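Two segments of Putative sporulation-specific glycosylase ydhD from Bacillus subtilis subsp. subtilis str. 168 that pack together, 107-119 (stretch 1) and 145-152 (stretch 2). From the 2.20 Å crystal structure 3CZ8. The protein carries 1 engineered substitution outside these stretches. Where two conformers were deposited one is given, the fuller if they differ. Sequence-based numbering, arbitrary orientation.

Stretch 1 107-119: VSTRGYGGVTIDF
Stretch 2, residues 145-152: GYVLTIAV

Two parallel β-strands, beginning at G114 and V147, run side by side with their directions 21° apart, and the register pairs G114 with V147, V115 with L148, T116 with T149 and I117 with I150. The backbone ladder follows the usual parallel pattern: V147 N donates to G113 O (3.2 Å), V115 N to V147 O (3.1 Å), T149 N to V115 O (3.1 Å), I117 N to T149 O (2.9 Å) and A151 N to I117 O (2.8 Å). Extended angles sustain it, from V115 (-131/167) to I150 (-144/140).

Y146, just before its strand, covers the most surface. With chi1 m (-56°) and chi2 99°, its ring reaches the end of the helix that opens stretch 1. V107 CG2 lies 3.7 Å from the Y146 ring centroid, 6° off the normal, a CH-pi contact that suits a branched aliphatic residue; Y112 O meets the ring edge, 3.2 Å from Y146 CE2. A long, flat side chain thus bridges helix and strand. G111 leaves the helix with positive phi (87/29), and G114 opens the strand at 158/-167; both pairs of angles call for glycine, and at G114 a CB would also clash with V147 O at 2.5 Å.

I117 (chi1 and chi2 both m) supplies the apolar face shared with V115, L148 and I150: I117 CG1 is 4.2 Å from L148 CD1, I117 CB is 4.2 Å from I150 CG1, and V115 CG2 is 3.7 Å from L148 CD1. The β-branched V115, I117 and I150 favour extended backbone, while L148, branched one atom further out, brings its CD1 to both V115 and I117.

On the face with T116 and T149, hydroxyls come together, T116 OG1 2.7 Å from T149 OG1. T149, chi1 p (72°), also donates from OG1 to V115 O at 2.7 Å, satisfying a polar group in a buried setting. Small A151 points toward stretch 1, its CB 3.8 Å from D118 OD1; beyond, one water donates to A151 O (2.7 Å) and F119 O (2.9 Å).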

# COMPACT_ATOMS: atom_id res chain seq x y z
N VAL A 107 25.26 6.01 -5.05
CA VAL A 107 24.53 6.80 -6.05
C VAL A 107 25.22 6.86 -7.42
O VAL A 107 24.54 6.98 -8.45
CB VAL A 107 24.15 8.23 -5.56
CG1 VAL A 107 23.18 8.14 -4.41
CG2 VAL A 107 25.38 9.05 -5.17
N SER A 108 26.54 6.76 -7.43
CA SER A 108 27.31 6.78 -8.68
C SER A 108 27.26 5.44 -9.41
O SER A 108 27.05 5.42 -10.62
CB SER A 108 28.75 7.23 -8.43
OG SER A 108 29.31 6.59 -7.30
N THR A 109 27.44 4.35 -8.67
CA THR A 109 27.38 3.00 -9.24
C THR A 109 25.97 2.65 -9.72
O THR A 109 25.78 2.29 -10.88
CB THR A 109 27.84 1.93 -8.22
OG1 THR A 109 29.14 2.29 -7.72
CG2 THR A 109 27.91 0.54 -8.85
N ARG A 110 25.00 2.80 -8.83
CA ARG A 110 23.62 2.41 -9.11
C ARG A 110 22.86 3.40 -9.99
O ARG A 110 21.84 3.04 -10.59
CB ARG A 110 22.85 2.13 -7.82
CG ARG A 110 23.42 1.00 -6.96
CD ARG A 110 22.70 -0.33 -7.18
NE ARG A 110 23.07 -0.99 -8.43
CZ ARG A 110 22.33 -0.99 -9.54
NH1 ARG A 110 22.76 -1.62 -10.63
NH2 ARG A 110 21.15 -0.37 -9.57
N GLY A 111 23.34 4.63 -10.07
CA GLY A 111 22.74 5.63 -10.97
C GLY A 111 21.58 6.43 -10.41
O GLY A 111 20.70 6.88 -11.16
N TYR A 112 21.57 6.63 -9.10
CA TYR A 112 20.58 7.49 -8.46
C TYR A 112 20.89 8.95 -8.74
O TYR A 112 22.04 9.30 -9.01
CB TYR A 112 20.57 7.25 -6.95
CG TYR A 112 19.84 6.01 -6.49
CD1 TYR A 112 18.44 5.96 -6.48
CD2 TYR A 112 20.54 4.89 -6.04
CE1 TYR A 112 17.77 4.83 -6.04
CE2 TYR A 112 19.88 3.75 -5.60
CZ TYR A 112 18.48 3.73 -5.60
OH TYR A 112 17.81 2.61 -5.17
N GLY A 113 19.87 9.80 -8.69
CA GLY A 113 20.06 11.24 -8.83
C GLY A 113 20.33 11.98 -7.53
O GLY A 113 20.46 13.20 -7.51
N GLY A 114 20.41 11.23 -6.43
CA GLY A 114 20.60 11.81 -5.11
C GLY A 114 20.15 10.89 -4.00
O GLY A 114 19.94 9.69 -4.22
N VAL A 115 20.03 11.44 -2.79
CA VAL A 115 19.57 10.65 -1.65
C VAL A 115 18.47 11.29 -0.83
O VAL A 115 18.17 12.49 -0.96
CB VAL A 115 20.71 10.25 -0.65
CG1 VAL A 115 21.67 9.28 -1.28
CG2 VAL A 115 21.42 11.48 -0.12
N THR A 116 17.87 10.47 0.02
CA THR A 116 16.98 10.91 1.08
C THR A 116 17.51 10.28 2.35
O THR A 116 17.50 9.06 2.50
CB THR A 116 15.52 10.52 0.83
OG1 THR A 116 15.08 11.12 -0.39
CG2 THR A 116 14.62 11.01 1.97
N ILE A 117 18.02 11.11 3.25
CA ILE A 117 18.46 10.61 4.55
C ILE A 117 17.20 10.46 5.40
O ILE A 117 16.46 11.43 5.60
CB ILE A 117 19.51 11.54 5.22
CG1 ILE A 117 20.83 11.55 4.43
CG2 ILE A 117 19.75 11.13 6.66
CD1 ILE A 117 21.57 10.19 4.39
N ASP A 118 16.95 9.24 5.85
CA ASP A 118 15.84 8.96 6.74
C ASP A 118 16.42 8.35 8.01
O ASP A 118 16.28 7.15 8.27
CB ASP A 118 14.81 8.05 6.05
CG ASP A 118 13.59 7.75 6.92
OD1 ASP A 118 13.27 8.55 7.82
OD2 ASP A 118 12.95 6.70 6.69
N PHE A 119 17.09 9.18 8.80
CA PHE A 119 17.60 8.74 10.08
C PHE A 119 16.59 9.14 11.14
O PHE A 119 16.32 10.33 11.34
CB PHE A 119 18.99 9.32 10.41
CG PHE A 119 20.11 8.79 9.54
CD1 PHE A 119 19.92 7.73 8.66
CD2 PHE A 119 21.39 9.35 9.63
CE1 PHE A 119 20.96 7.25 7.87
CE2 PHE A 119 22.44 8.87 8.85
CZ PHE A 119 22.22 7.82 7.97
N GLY A 145 27.14 16.48 -8.47
CA GLY A 145 25.84 16.91 -8.96
C GLY A 145 24.61 16.22 -8.37
O GLY A 145 23.49 16.42 -8.85
N TYR A 146 24.81 15.42 -7.33
CA TYR A 146 23.72 14.70 -6.65
C TYR A 146 23.01 15.54 -5.59
O TYR A 146 23.64 16.26 -4.82
CB TYR A 146 24.25 13.42 -6.01
CG TYR A 146 24.96 12.50 -6.97
CD1 TYR A 146 26.35 12.48 -7.05
CD2 TYR A 146 24.24 11.63 -7.79
CE1 TYR A 146 27.01 11.63 -7.93
CE2 TYR A 146 24.89 10.77 -8.67
CZ TYR A 146 26.27 10.78 -8.74
OH TYR A 146 26.91 9.94 -9.61
N VAL A 147 21.68 15.42 -5.56
CA VAL A 147 20.80 16.17 -4.66
C VAL A 147 20.82 15.57 -3.24
O VAL A 147 20.93 14.35 -3.08
CB VAL A 147 19.35 16.21 -5.25
CG1 VAL A 147 18.42 17.08 -4.43
CG2 VAL A 147 19.37 16.70 -6.69
N LEU A 148 20.74 16.42 -2.22
CA LEU A 148 20.64 15.95 -0.84
C LEU A 148 19.29 16.34 -0.26
O LEU A 148 18.95 17.52 -0.18
CB LEU A 148 21.78 16.49 0.03
CG LEU A 148 21.77 16.12 1.52
CD1 LEU A 148 21.72 14.63 1.75
CD2 LEU A 148 22.96 16.71 2.25
N THR A 149 18.51 15.33 0.12
CA THR A 149 17.22 15.55 0.77
C THR A 149 17.19 14.77 2.08
O THR A 149 17.97 13.85 2.27
CB THR A 149 16.01 15.15 -0.12
OG1 THR A 149 15.93 13.73 -0.23
CG2 THR A 149 16.11 15.75 -1.52
N ILE A 150 16.28 15.15 2.97
CA ILE A 150 16.20 14.54 4.30
C ILE A 150 14.75 14.44 4.76
O ILE A 150 13.94 15.34 4.52
CB ILE A 150 17.07 15.32 5.33
CG1 ILE A 150 17.03 14.64 6.71
CG2 ILE A 150 16.65 16.79 5.41
CD1 ILE A 150 18.03 15.18 7.70
N ALA A 151 14.42 13.31 5.39
CA ALA A 151 13.13 13.15 6.05
C ALA A 151 13.33 13.47 7.53
O ALA A 151 14.15 12.84 8.19
CB ALA A 151 12.60 11.73 5.85
N VAL A 152 12.60 14.48 8.02
CA VAL A 152 12.65 14.87 9.43
C VAL A 152 11.24 14.80 10.05
O VAL A 152 10.24 14.94 9.34
CB VAL A 152 13.25 16.31 9.66
CG1 VAL A 152 14.71 16.39 9.23
CG2 VAL A 152 12.42 17.39 8.97
O HOH W 1 16.62 12.09 9.04